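Peptidase M28 (Shewanella amazonensis SB2B, PDB 3IIB) binds zinc and probably hydrolyses peptides as an M28-family carboxypeptidase or dipeptidase, probably active as a homodimer, as in its relatives. Local coordinates at residues Ser19-Leu22 against Gly23-Val27; Ala355-Val358 against Ala359-Leu362; Asp396-Asp399 against Tyr400-Thr403; Asn405-Leu408 against Asp409-Asn412. All blocks are in the same frame, centred on the assembly; numbering follows the deposited sequence. Where two conformers were deposited one is given.

Contact 1: Ser19-Leu22 against Gly23-Val27; sequences SSSL and GYDIV
Ser21 and Asp25, one helical turn apart, are joined twice: Asp25 N donates to Ser21 O (2.8 Å), nearly in line with that carbonyl, and Ser21 OG donates to Asp25 OD2 (2.6 Å). The hydroxyl meets the carboxylate on its syn side but 33° out of its plane. Asp25 CG stands beside its own backbone N (chi1 -68°), which swings the carboxylate back toward Ser21. With an alanine here in place of Asp25, the Ser21 hydroxyl would probably lose its carboxylate acceptor and be free to turn, while the backbone bond could remain. One residue on, Ile26 N donates to Leu22 O at 2.9 Å, and Leu22 CG lies 3.9 Å from Ile26 CD1, the two side chains crossing on the face that packs against helix 267-285. The amides of the first turn find acceptors outside the helix: Leu22 N donates to Ser20 OG (3.1 Å), Gly23 N and Tyr24 N each to a water, both at 3.1 Å. Both waters donate in turn to Ser20 O, the first of them weakly. A serine hydroxyl and two bridging waters thus take up the amides at the start of helix 22-33, a side-chain-capped helix N-terminus that follows helix 3-19 after a two-residue break at Ser20 and Ser21.

Contact 2: Ala355-Val358 against Ala359-Leu362; sequences AMKV and AEPL
Lys357 runs alongside Glu360, both side chains pointing the same way, with Lys357 CG 3.9 Å from Glu360 CD. At the ends, in one of the two deposited conformers of the lysine, Lys357 NZ comes to 3.3 Å from Glu360 OE2, a salt bridge whose hydrogen bond is weak and which is probably not always made. On the backbone side of the pair, Glu360 CB and CG rest on the lysine carbonyl, CB being 3.3 Å from Lys357 O. The same oxygen accepts from Glu360 N at 3.1 Å, with the donor well above the carbonyl plane. One residue earlier Ala359 N donates to Met356 O (3.0 Å), again from above the plane; these successive three-residue steps make the tight 3-10 winding of residues 357-362. Pro361, which has no amide hydrogen to give, places its ring carbon CD 3.3 Å from Val358 O instead. On the buried side, selenomethionine Met356 brings its terminal CE to 4.2 Å from Ala359 CB. This 3-10 turn links helix 346-355 to strand 365-366: Met356 faces Ile340 and Trp342 of strand 337-343, Val358 packs on helix 3-19, and Ala359 lies against Gln425 of helix 413-432.

Contact 3: Asp396-Asp399 against Tyr400-Thr403; sequences DYFD and YHHT. With ZN (zinc ion), chain B.
Tyr400 lies across Asp399 and Asp396: from CB its CG and CD1 run along the Asp399 peptide, while CD2 and CE2 pass Asp396 O, each at 3.7 Å. Over the ring centre stands Asp399 CB, in a CH-pi contact 3.8 Å from the centroid and almost on the ring normal. The tip, Tyr400 OH, shares one water with Asp396 OD2 and a second with Asp399 OD2; Asp399 OD1 is held by Arg140 and Thr176. A leucine at Tyr400 would probably leave these two waters without their shared phenol and take the aromatic face from Asp399 CB. At the backbone, Tyr397 O accepts from His401 N at 2.9 Å, nearly in line with the carbonyl, and from Tyr400 N at 3.2 Å, above its plane. Thr403 N closes the type II turn Tyr400-Thr403 on Tyr400 O, and Thr403 OG1 adds a second bond to that oxygen at 2.7 Å, from the same face of its plane. His401, with CG anti to its backbone N (chi1 169°), projects back among the aromatics. The edge of Phe398 meets its face, planes at 72°; its CB lies over a face of Tyr397, and its CD2 comes to 3.3 Å from Tyr397 CE2, those rings oblique at 42°. On the face opposite Phe398 comes the ring of His402, whose NE2 binds zinc at 2.3 Å, with Asp269, Glu304 and waters. His401 NE2 is 2.8 Å from one zinc-bound water. Zinc would be expected to polarise this water, and His401, whichever partner gives the proton, may orient it.

Contact 4: Asn405-Leu408 against Asp409-Asn412; sequences NDTL and DKIN
Lys410 NZ reaches back to Asn405 and Thr407, its chain folded over the short 3-10 turn that leads toward helix 413-432. Five oxygens crowd round the ammonium group and must share its three hydrogens. Lys410 NZ is 2.8 Å from Asn405 OD1, far above the amide plane, and 2.9 Å from Asn405 O, closer to that carbonyl's plane; its bond to Thr407 OG1 is weak. Asp409 OD2 makes a salt bridge to Lys410 NZ (2.9 Å), met on the syn side and 16° out of the carboxylate plane, and His178 O of the second subunit is the fifth. Bends at chi2 and chi4 (-47° and -52°) turn the lysine chain toward these oxygens. Thr407 OG1 donates to Asp409 OD1 at 2.7 Å, holding the carboxylate. From the second subunit His178 ND1 also bonds Asp409 OD2, and Asp179 and Arg180 hold the Asn405 amide, so the cluster belongs to the dimer interface. Farther out, Asp406 OD1 and OD2 accept from Ile268 N and Asp269 N, tying the turn to a zinc ligand. Backbone bonds wind the turn itself, Lys410 N to Thr407 O and Ile411 N to Leu408 O. A water bridges the exit, donating to Leu408 O and, at 2.6 Å, to Ile411 O.

Overall arrangement
The four contacts follow one another along the chain, contact 1 near its start and contacts 2 to 4 in its later part. Contacts 3 and 4 lie on one long loop between strand 387-392 and helix 413-432, centres about 9 Å apart, with the Tyr400 ring packed on Asn405 and Lys410. Contact 1, about 14 Å from contact 4 between centres, meets it where Tyr24 and Val27 pack on Leu408 and Ile411. Helix 267-285, which carries Asp269, touches contacts 1, 3 and 4. Contact 2 stands apart, about 22 to 29 Å from the others between centres, yet packs on helix 413-432. One loop thus supplies both a zinc ligand and subunit-interface residues, consistent with a link between dimer formation and the active site.

Contact 1: Ser19-Leu22 against Gly23-Val27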
ATOM      1  N   SER A  19       7.639  -4.432 -29.874  1.00  7.87           N
ATOM      2  CA  SER A  19       7.847  -3.102 -30.418  1.00  9.14           C
ATOM      3  C   SER A  19       6.599  -2.223 -30.377  1.00 13.22           C
ATOM      4  O   SER A  19       6.672  -1.063 -30.732  1.00 14.26           O
ATOM      5  CB  SER A  19       8.381  -3.198 -31.838  1.00  9.12           C
ATOM      6  OG  SER A  19       7.421  -3.769 -32.728  1.00  9.58           O
ATOM      7  N   SER A  20       5.472  -2.760 -29.908  1.00  9.56           N
ATOM      8  CA  SER A  20       4.161  -2.036 -29.960  1.00 11.76           C
ATOM      9  C   SER A  20       3.651  -1.720 -28.550  1.00 11.56           C
ATOM     10  O   SER A  20       3.672  -2.549 -27.687  1.00 12.60           O
ATOM     11  CB  SER A  20       3.118  -2.860 -30.699  1.00 14.00           C
ATOM     12  OG  SER A  20       1.795  -2.338 -30.521  1.00 15.50           O
ATOM     13  N   SER A  21       3.169  -0.494 -28.350  1.00 11.39           N
ATOM     14  CA  SER A  21       2.596  -0.064 -27.074  1.00  8.84           C
ATOM     15  C   SER A  21       1.112  -0.492 -26.945  1.00  6.70           C
ATOM     16  O   SER A  21       0.480  -0.218 -25.913  1.00  6.15           O
ATOM     17  CB  SER A  21       2.699   1.478 -26.968  1.00  8.44           C
ATOM     18  OG  SER A  21       1.868   2.080 -27.960  1.00 11.79           O
ATOM     19  N   LEU A  22       0.589  -1.211 -27.939  1.00  6.36           N
ATOM     20  CA  LEU A  22      -0.860  -1.528 -28.009  1.00  5.44           C
ATOM     21  C   LEU A  22      -1.375  -2.192 -26.723  1.00  4.75           C
ATOM     22  O   LEU A  22      -2.356  -1.741 -26.158  1.00  5.73           O
ATOM     23  CB  LEU A  22      -1.202  -2.380 -29.241  1.00  5.86           C
ATOM     24  CG  LEU A  22      -2.707  -2.705 -29.374  1.00  5.31           C
ATOM     25  CD1 LEU A  22      -3.615  -1.422 -29.492  1.00  6.28           C
ATOM     26  CD2 LEU A  22      -2.924  -3.701 -30.559  1.00  5.45           C
ATOM     27  N   GLY A  23      -0.714  -3.254 -26.269  1.00  6.03           N
ATOM     28  CA  GLY A  23      -1.149  -3.968 -25.048  1.00  4.09           C
ATOM     29  C   GLY A  23      -1.284  -3.007 -23.884  1.00  6.16           C
ATOM     30  O   GLY A  23      -2.326  -2.932 -23.222  1.00  5.23           O
ATOM     31  N   TYR A  24      -0.231  -2.226 -23.648  1.00  6.23           N
ATOM     32  CA  TYR A  24      -0.243  -1.255 -22.541  1.00  5.79           C
ATOM     33  C   TYR A  24      -1.349  -0.215 -22.753  1.00  5.27           C
ATOM     34  O   TYR A  24      -2.090   0.140 -21.830  1.00  6.06           O
ATOM     35  CB  TYR A  24       1.116  -0.551 -22.408  1.00  7.04           C
ATOM     36  CG  TYR A  24       1.073   0.531 -21.325  1.00  4.72           C
ATOM     37  CD1 TYR A  24       1.303   0.227 -19.990  1.00 12.47           C
ATOM     38  CD2 TYR A  24       0.707   1.838 -21.655  1.00  8.93           C
ATOM     39  CE1 TYR A  24       1.237   1.205 -19.017  1.00 10.72           C
ATOM     40  CE2 TYR A  24       0.630   2.814 -20.693  1.00 13.02           C
ATOM     41  CZ  TYR A  24       0.892   2.492 -19.377  1.00  9.99           C
ATOM     42  OH  TYR A  24       0.826   3.501 -18.430  1.00 19.17           O
ATOM     43  N   ASP A  25      -1.458   0.256 -23.988  1.00  3.79           N
ATOM     44  CA  ASP A  25      -2.451   1.281 -24.316  1.00  4.22           C
ATOM     45  C   ASP A  25      -3.878   0.797 -24.066  1.00  5.33           C
ATOM     46  O   ASP A  25      -4.723   1.581 -23.675  1.00  6.95           O
ATOM     47  CB  ASP A  25      -2.328   1.699 -25.783  1.00  6.58           C
ATOM     48  CG  ASP A  25      -1.038   2.453 -26.100  1.00  9.14           C
ATOM     49  OD1 ASP A  25      -0.402   3.043 -25.209  1.00  8.02           O
ATOM     50  OD2 ASP A  25      -0.672   2.411 -27.286  1.00 10.80           O
ATOM     51  N   ILE A  26      -4.141  -0.495 -24.276  1.00  4.37           N
ATOM     52  CA  ILE A  26      -5.487  -1.024 -24.076  1.00  4.10           C
ATOM     53  C   ILE A  26      -5.804  -1.023 -22.571  1.00  3.26           C
ATOM     54  O   ILE A  26      -6.897  -0.600 -22.148  1.00  4.56           O
ATOM     55  CB  ILE A  26      -5.678  -2.421 -24.680  1.00  3.69           C
ATOM     56  CG1 ILE A  26      -5.658  -2.338 -26.209  1.00  4.28           C
ATOM     57  CG2 ILE A  26      -7.007  -2.971 -24.264  1.00  2.62           C
ATOM     58  CD1 ILE A  26      -5.581  -3.682 -26.905  1.00  5.89           C
ATOM     59  N   VAL A  27      -4.852  -1.446 -21.755  1.00  3.71           N
ATOM     60  CA  VAL A  27      -5.115  -1.473 -20.311  1.00  3.49           C
ATOM     61  C   VAL A  27      -5.124  -0.055 -19.693  1.00  3.13           C
ATOM     62  O   VAL A  27      -5.917   0.234 -18.750  1.00  4.05           O
ATOM     63  CB  VAL A  27      -4.227  -2.455 -19.508  1.00  5.53           C
ATOM     64  CG1 VAL A  27      -2.745  -2.132 -19.596  1.00  6.03           C
ATOM     65  CG2 VAL A  27      -4.698  -2.475 -18.016  1.00  5.83           C
TER
HETATM   66  O   HOH W   1       1.210  -4.698 -28.234  1.00  6.35           O
HETATM   67  O   HOH W   2       2.372  -3.273 -25.047  1.00  7.39           O

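Contact 2: Ala355-Val358 against Ala359-Leu362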
ATOM      1  N   ALA A 355       5.189 -27.578 -31.316  1.00  9.86           N
ATOM      2  CA  ALA A 355       4.665 -26.395 -32.001  1.00  7.97           C
ATOM      3  C   ALA A 355       4.986 -25.154 -31.215  1.00  9.72           C
ATOM      4  O   ALA A 355       5.247 -24.096 -31.807  1.00 11.55           O
ATOM      5  CB  ALA A 355       3.140 -26.476 -32.217  1.00  7.60           C
HETATM    6  N   MSE A 356       4.897 -25.218 -29.881  1.00  6.01           N
HETATM    7  CA  MSE A 356       5.098 -24.001 -29.104  1.00  4.17           C
HETATM    8  C   MSE A 356       6.538 -23.795 -28.677  1.00  7.13           C
HETATM    9  O   MSE A 356       6.813 -22.924 -27.875  1.00  5.21           O
HETATM   10  CB  MSE A 356       4.158 -23.950 -27.916  1.00  7.82           C
HETATM   11  CG  MSE A 356       2.684 -23.801 -28.349  1.00  6.40           C
HETATM   12 SE   MSE A 356       2.385 -22.238 -29.416  0.75  4.10          SE
HETATM   13  CE  MSE A 356       3.162 -20.907 -28.434  1.00  5.88           C
ATOM     14  N   LYS A 357       7.467 -24.587 -29.211  1.00  7.90           N
ATOM     15  CA  LYS A 357       8.870 -24.337 -28.898  0.50  9.56           C
ATOM     16  C   LYS A 357       9.296 -23.010 -29.504  1.00 10.47           C
ATOM     17  O   LYS A 357      10.317 -22.478 -29.135  1.00  8.15           O
ATOM     18  CB  LYS A 357       9.753 -25.502 -29.310  0.50 10.80           C
ATOM     19  CG  LYS A 357       9.719 -26.600 -28.236  0.50 18.14           C
ATOM     20  CD  LYS A 357      10.511 -27.844 -28.617  0.50 23.33           C
ATOM     21  CE  LYS A 357      10.421 -28.913 -27.529  0.50 23.57           C
ATOM     22  NZ  LYS A 357      10.295 -28.349 -26.155  0.50 15.33           N
ATOM     23  N   VAL A 358       8.467 -22.458 -30.395  1.00 10.38           N
ATOM     24  CA  VAL A 358       8.691 -21.124 -30.901  1.00 10.10           C
ATOM     25  C   VAL A 358       8.770 -20.060 -29.773  1.00 12.49           C
ATOM     26  O   VAL A 358       9.418 -19.016 -29.957  1.00 11.12           O
ATOM     27  CB  VAL A 358       7.645 -20.735 -31.969  1.00 11.70           C
ATOM     28  CG1 VAL A 358       6.229 -20.590 -31.389  1.00  7.54           C
ATOM     29  CG2 VAL A 358       8.068 -19.473 -32.653  1.00  8.39           C
ATOM     30  N   ALA A 359       8.120 -20.327 -28.633  1.00  8.62           N
ATOM     31  CA  ALA A 359       8.098 -19.410 -27.484  1.00  7.31           C
ATOM     32  C   ALA A 359       9.256 -19.620 -26.504  1.00  6.79           C
ATOM     33  O   ALA A 359       9.413 -18.833 -25.576  1.00  5.51           O
ATOM     34  CB  ALA A 359       6.740 -19.496 -26.717  1.00  6.89           C
ATOM     35  N   GLU A 360      10.054 -20.668 -26.691  1.00  6.79           N
ATOM     36  CA  GLU A 360      11.222 -20.887 -25.834  1.00  7.98           C
ATOM     37  C   GLU A 360      12.093 -19.646 -25.690  1.00  7.00           C
ATOM     38  O   GLU A 360      12.446 -19.298 -24.572  1.00  9.68           O
ATOM     39  CB  GLU A 360      12.042 -22.122 -26.300  1.00  9.10           C
ATOM     40  CG  GLU A 360      11.388 -23.439 -25.893  1.00 14.55           C
ATOM     41  CD  GLU A 360      12.304 -24.655 -26.092  1.00 20.58           C
ATOM     42  OE1 GLU A 360      13.181 -24.589 -26.963  1.00 25.73           O
ATOM     43  OE2 GLU A 360      12.134 -25.664 -25.367  1.00 24.96           O
ATOM     44  N   PRO A 361      12.437 -18.976 -26.797  1.00  8.06           N
ATOM     45  CA  PRO A 361      13.228 -17.741 -26.671  1.00  8.72           C
ATOM     46  C   PRO A 361      12.596 -16.595 -25.885  1.00  8.99           C
ATOM     47  O   PRO A 361      13.311 -15.667 -25.498  1.00 10.53           O
ATOM     48  CB  PRO A 361      13.466 -17.330 -28.122  1.00 12.35           C
ATOM     49  CG  PRO A 361      13.350 -18.604 -28.888  1.00 12.55           C
ATOM     50  CD  PRO A 361      12.251 -19.330 -28.214  1.00 10.59           C
ATOM     51  N   LEU A 362      11.292 -16.682 -25.618  1.00  8.06           N
ATOM     52  CA  LEU A 362      10.582 -15.695 -24.807  1.00  8.70           C
ATOM     53  C   LEU A 362      10.534 -16.142 -23.362  1.00  5.31           C
ATOM     54  O   LEU A 362       9.958 -15.461 -22.504  1.00  8.93           O
ATOM     55  CB  LEU A 362       9.178 -15.515 -25.331  1.00  8.94           C
ATOM     56  CG  LEU A 362       9.029 -15.037 -26.768  1.00 13.84           C
ATOM     57  CD1 LEU A 362       7.560 -15.171 -27.278  1.00 12.38           C
ATOM     58  CD2 LEU A 362       9.527 -13.579 -26.867  1.00 18.30           C
TER

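Contact 3: Asp396-Asp399 against Tyr400-Thr403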
ATOM      1  N   ASP A 396       4.158 -11.656  -7.372  1.00  8.29           N
ATOM      2  CA  ASP A 396       3.698 -10.393  -6.773  1.00  8.93           C
ATOM      3  C   ASP A 396       2.181 -10.161  -6.898  1.00  8.64           C
ATOM      4  O   ASP A 396       1.670  -9.189  -6.368  1.00  8.91           O
ATOM      5  CB  ASP A 396       4.460  -9.197  -7.349  1.00 11.50           C
ATOM      6  CG  ASP A 396       4.144  -8.929  -8.814  1.00 19.41           C
ATOM      7  OD1 ASP A 396       3.709  -9.881  -9.533  1.00 19.56           O
ATOM      8  OD2 ASP A 396       4.384  -7.766  -9.262  1.00 26.95           O
ATOM      9  N   TYR A 397       1.467 -11.071  -7.556  1.00  6.64           N
ATOM     10  CA  TYR A 397       0.063 -10.828  -7.919  1.00  5.72           C
ATOM     11  C   TYR A 397      -0.824 -10.609  -6.701  1.00  6.27           C
ATOM     12  O   TYR A 397      -1.656  -9.692  -6.688  1.00  6.60           O
ATOM     13  CB  TYR A 397      -0.433 -12.023  -8.722  1.00  7.63           C
ATOM     14  CG  TYR A 397      -1.842 -11.937  -9.233  1.00  5.69           C
ATOM     15  CD1 TYR A 397      -2.154 -11.164 -10.341  1.00  9.92           C
ATOM     16  CD2 TYR A 397      -2.854 -12.680  -8.628  1.00  5.69           C
ATOM     17  CE1 TYR A 397      -3.458 -11.141 -10.845  1.00  5.83           C
ATOM     18  CE2 TYR A 397      -4.167 -12.616  -9.098  1.00  5.23           C
ATOM     19  CZ  TYR A 397      -4.441 -11.864 -10.221  1.00  5.54           C
ATOM     20  OH  TYR A 397      -5.712 -11.810 -10.726  1.00  7.48           O
ATOM     21  N   PHE A 398      -0.647 -11.430  -5.681  1.00  5.92           N
ATOM     22  CA  PHE A 398      -1.477 -11.323  -4.480  1.00  4.53           C
ATOM     23  C   PHE A 398      -1.048 -10.238  -3.506  1.00  3.60           C
ATOM     24  O   PHE A 398      -1.660 -10.075  -2.435  1.00  5.72           O
ATOM     25  CB  PHE A 398      -1.658 -12.708  -3.827  1.00  5.87           C
ATOM     26  CG  PHE A 398      -2.424 -13.681  -4.718  1.00  5.23           C
ATOM     27  CD1 PHE A 398      -3.780 -13.487  -4.963  1.00  7.77           C
ATOM     28  CD2 PHE A 398      -1.782 -14.690  -5.373  1.00  6.02           C
ATOM     29  CE1 PHE A 398      -4.481 -14.315  -5.788  1.00  5.47           C
ATOM     30  CE2 PHE A 398      -2.476 -15.531  -6.197  1.00  9.37           C
ATOM     31  CZ  PHE A 398      -3.844 -15.329  -6.427  1.00  7.70           C
ATOM     32  N   ASP A 399      -0.047  -9.447  -3.874  1.00  5.18           N
ATOM     33  CA  ASP A 399       0.185  -8.161  -3.194  1.00  6.29           C
ATOM     34  C   ASP A 399      -0.887  -7.127  -3.539  1.00  5.01           C
ATOM     35  O   ASP A 399      -1.150  -6.243  -2.729  1.00  7.53           O
ATOM     36  CB  ASP A 399       1.530  -7.572  -3.507  1.00  6.18           C
ATOM     37  CG  ASP A 399       2.690  -8.444  -3.044  1.00  9.07           C
ATOM     38  OD1 ASP A 399       2.492  -9.377  -2.240  1.00 13.08           O
ATOM     39  OD2 ASP A 399       3.814  -8.172  -3.492  1.00 12.73           O
ATOM     40  N   TYR A 400      -1.488  -7.236  -4.721  1.00  3.88           N
ATOM     41  CA  TYR A 400      -2.398  -6.191  -5.205  1.00  5.38           C
ATOM     42  C   TYR A 400      -3.780  -6.670  -5.560  1.00  5.82           C
ATOM     43  O   TYR A 400      -4.721  -5.869  -5.522  1.00  5.99           O
ATOM     44  CB  TYR A 400      -1.792  -5.445  -6.404  1.00  5.42           C
ATOM     45  CG  TYR A 400      -0.319  -5.191  -6.281  1.00  7.47           C
ATOM     46  CD1 TYR A 400       0.179  -4.342  -5.298  1.00  7.95           C
ATOM     47  CD2 TYR A 400       0.578  -5.775  -7.165  1.00 11.68           C
ATOM     48  CE1 TYR A 400       1.546  -4.106  -5.186  1.00 12.75           C
ATOM     49  CE2 TYR A 400       1.929  -5.555  -7.048  1.00 11.04           C
ATOM     50  CZ  TYR A 400       2.405  -4.714  -6.066  1.00 10.83           C
ATOM     51  OH  TYR A 400       3.754  -4.476  -5.971  1.00 14.19           O
ATOM     52  N   HIS A 401      -3.908  -7.961  -5.912  1.00  6.76           N
ATOM     53  CA  HIS A 401      -5.175  -8.606  -6.260  1.00  3.97           C
ATOM     54  C   HIS A 401      -6.248  -8.239  -5.267  1.00  3.03           C
ATOM     55  O   HIS A 401      -6.057  -8.435  -4.117  1.00  5.22           O
ATOM     56  CB  HIS A 401      -4.908 -10.108  -6.254  1.00  7.32           C
ATOM     57  CG  HIS A 401      -6.107 -10.991  -6.341  1.00  4.04           C
ATOM     58  ND1 HIS A 401      -6.688 -11.560  -5.221  1.00  6.62           N
ATOM     59  CD2 HIS A 401      -6.757 -11.513  -7.410  1.00  6.96           C
ATOM     60  CE1 HIS A 401      -7.672 -12.347  -5.608  1.00  7.76           C
ATOM     61  NE2 HIS A 401      -7.707 -12.370  -6.930  1.00  6.12           N
ATOM     62  N   HIS A 402      -7.380  -7.712  -5.748  1.00  3.68           N
ATOM     63  CA  HIS A 402      -8.551  -7.460  -4.930  1.00  5.37           C
ATOM     64  C   HIS A 402      -8.383  -6.389  -3.856  1.00  5.77           C
ATOM     65  O   HIS A 402      -9.194  -6.323  -2.872  1.00  4.57           O
ATOM     66  CB  HIS A 402      -9.088  -8.766  -4.333  1.00  6.18           C
ATOM     67  CG  HIS A 402      -9.708  -9.694  -5.331  1.00  4.88           C
ATOM     68  ND1 HIS A 402     -10.525 -10.754  -4.949  1.00  4.85           N
ATOM     69  CD2 HIS A 402      -9.585  -9.780  -6.681  1.00  4.13           C
ATOM     70  CE1 HIS A 402     -10.905 -11.412  -6.036  1.00  5.60           C
ATOM     71  NE2 HIS A 402     -10.360 -10.839  -7.093  1.00  5.89           N
ATOM     72  N   THR A 403      -7.382  -5.524  -4.046  1.00  5.11           N
ATOM     73  CA  THR A 403      -7.186  -4.340  -3.201  1.00  6.48           C
ATOM     74  C   THR A 403      -7.433  -3.044  -3.932  1.00  6.12           C
ATOM     75  O   THR A 403      -7.455  -3.016  -5.185  1.00  4.53           O
ATOM     76  CB  THR A 403      -5.734  -4.267  -2.659  1.00  6.32           C
ATOM     77  OG1 THR A 403      -4.850  -3.897  -3.739  1.00  4.05           O
ATOM     78  CG2 THR A 403      -5.325  -5.619  -2.006  1.00  5.98           C
TER
HETATM   79 ZN    ZN B   1     -10.464 -11.686  -9.208  0.50  5.55          ZN
HETATM   80  O   HOH W   3       5.367  -5.872  -7.774  1.00 21.03           O
HETATM   81  O   HOH W   4       4.697  -5.134  -3.446  1.00 29.40           O
HETATM   82  O   HOH W   5      -9.687 -13.542  -8.500  1.00 13.32           O
HETATM   83  O   HOH W   6     -10.492 -12.981 -10.903  1.00  9.11           O

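Contact 4: Asn405-Leu408 against Asp409-Asn412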
ATOM      1  N   ASN A 405      -5.135  -1.121  -4.317  1.00  4.18           N
ATOM      2  CA  ASN A 405      -3.846  -0.968  -4.923  1.00  2.00           C
ATOM      3  C   ASN A 405      -3.731  -1.676  -6.270  1.00  5.23           C
ATOM      4  O   ASN A 405      -2.674  -1.620  -6.889  1.00  5.00           O
ATOM      5  CB  ASN A 405      -2.784  -1.494  -3.963  1.00  3.36           C
ATOM      6  CG  ASN A 405      -1.533  -0.660  -3.930  1.00  3.49           C
ATOM      7  OD1 ASN A 405      -1.475   0.459  -4.456  1.00  5.78           O
ATOM      8  ND2 ASN A 405      -0.489  -1.208  -3.273  1.00  3.71           N
ATOM      9  N   ASP A 406      -4.803  -2.303  -6.764  1.00  4.82           N
ATOM     10  CA  ASP A 406      -4.798  -2.898  -8.119  1.00  5.36           C
ATOM     11  C   ASP A 406      -5.000  -1.813  -9.174  1.00  4.40           C
ATOM     12  O   ASP A 406      -6.131  -1.562  -9.653  1.00  4.40           O
ATOM     13  CB  ASP A 406      -5.830  -4.013  -8.257  1.00  5.68           C
ATOM     14  CG  ASP A 406      -5.764  -4.663  -9.618  1.00  3.52           C
ATOM     15  OD1 ASP A 406      -4.824  -4.278 -10.351  1.00  4.12           O
ATOM     16  OD2 ASP A 406      -6.592  -5.544  -9.945  1.00  5.04           O
ATOM     17  N   THR A 407      -3.887  -1.160  -9.489  1.00  4.53           N
ATOM     18  CA  THR A 407      -3.875   0.030 -10.334  1.00  4.68           C
ATOM     19  C   THR A 407      -2.861  -0.128 -11.458  1.00  2.00           C
ATOM     20  O   THR A 407      -1.984  -0.995 -11.409  1.00  3.69           O
ATOM     21  CB  THR A 407      -3.573   1.323  -9.504  1.00  5.00           C
ATOM     22  OG1 THR A 407      -2.323   1.198  -8.843  1.00  2.00           O
ATOM     23  CG2 THR A 407      -4.656   1.601  -8.456  1.00  3.62           C
ATOM     24  N   LEU A 408      -2.954   0.761 -12.440  1.00  4.24           N
ATOM     25  CA  LEU A 408      -2.222   0.604 -13.697  1.00  4.19           C
ATOM     26  C   LEU A 408      -0.731   0.508 -13.480  1.00  6.14           C
ATOM     27  O   LEU A 408      -0.017  -0.224 -14.194  1.00  6.95           O
ATOM     28  CB  LEU A 408      -2.568   1.776 -14.635  1.00  4.41           C
ATOM     29  CG  LEU A 408      -1.830   1.873 -15.985  1.00  5.73           C
ATOM     30  CD1 LEU A 408      -2.159   0.712 -16.906  1.00  5.01           C
ATOM     31  CD2 LEU A 408      -2.137   3.216 -16.623  1.00  5.01           C
ATOM     32  N   ASP A 409      -0.244   1.311 -12.534  1.00  6.80           N
ATOM     33  CA  ASP A 409       1.184   1.368 -12.223  1.00  6.14           C
ATOM     34  C   ASP A 409       1.764   0.072 -11.673  1.00  5.95           C
ATOM     35  O   ASP A 409       3.003  -0.023 -11.505  1.00  7.81           O
ATOM     36  CB  ASP A 409       1.421   2.492 -11.243  1.00  5.86           C
ATOM     37  CG  ASP A 409       0.517   2.381 -10.007  1.00  3.33           C
ATOM     38  OD1 ASP A 409      -0.636   2.896 -10.073  1.00  5.88           O
ATOM     39  OD2 ASP A 409       0.956   1.687  -9.054  1.00  5.56           O
ATOM     40  N   LYS A 410       0.902  -0.895 -11.351  1.00  5.89           N
ATOM     41  CA  LYS A 410       1.354  -2.215 -10.953  1.00  4.83           C
ATOM     42  C   LYS A 410       1.773  -3.113 -12.126  1.00  6.79           C
ATOM     43  O   LYS A 410       2.389  -4.135 -11.894  1.00  8.10           O
ATOM     44  CB  LYS A 410       0.324  -2.923 -10.093  1.00  6.04           C
ATOM     45  CG  LYS A 410      -0.099  -2.128  -8.805  1.00  6.08           C
ATOM     46  CD  LYS A 410       1.094  -1.559  -7.996  1.00  7.73           C
ATOM     47  CE  LYS A 410       0.630  -0.832  -6.722  1.00  6.08           C
ATOM     48  NZ  LYS A 410      -0.412   0.196  -7.015  1.00  4.88           N
ATOM     49  N   ILE A 411       1.415  -2.740 -13.346  1.00  6.78           N
ATOM     50  CA  ILE A 411       1.732  -3.529 -14.544  1.00  8.08           C
ATOM     51  C   ILE A 411       3.139  -3.153 -15.014  1.00  7.65           C
ATOM     52  O   ILE A 411       3.434  -1.961 -15.212  1.00  6.54           O
ATOM     53  CB  ILE A 411       0.700  -3.234 -15.654  1.00  7.53           C
ATOM     54  CG1 ILE A 411      -0.674  -3.822 -15.260  1.00  6.38           C
ATOM     55  CG2 ILE A 411       1.144  -3.752 -17.043  1.00  5.65           C
ATOM     56  CD1 ILE A 411      -1.721  -3.524 -16.236  1.00 12.11           C
ATOM     57  N   ASN A 412       3.989  -4.167 -15.153  1.00  7.05           N
ATOM     58  CA  ASN A 412       5.293  -4.033 -15.749  1.00  8.02           C
ATOM     59  C   ASN A 412       5.087  -4.126 -17.246  1.00  7.91           C
ATOM     60  O   ASN A 412       4.645  -5.174 -17.712  1.00  8.01           O
ATOM     61  CB  ASN A 412       6.216  -5.167 -15.293  1.00 10.39           C
ATOM     62  CG  ASN A 412       7.595  -5.100 -15.925  1.00 14.64           C
ATOM     63  OD1 ASN A 412       7.754  -5.120 -17.140  1.00 14.20           O
ATOM     64  ND2 ASN A 412       8.612  -5.012 -15.091  1.00 27.67           N
TER
HETATM   65  O   HOH W   7       2.518   0.436 -15.573  1.00 14.78           O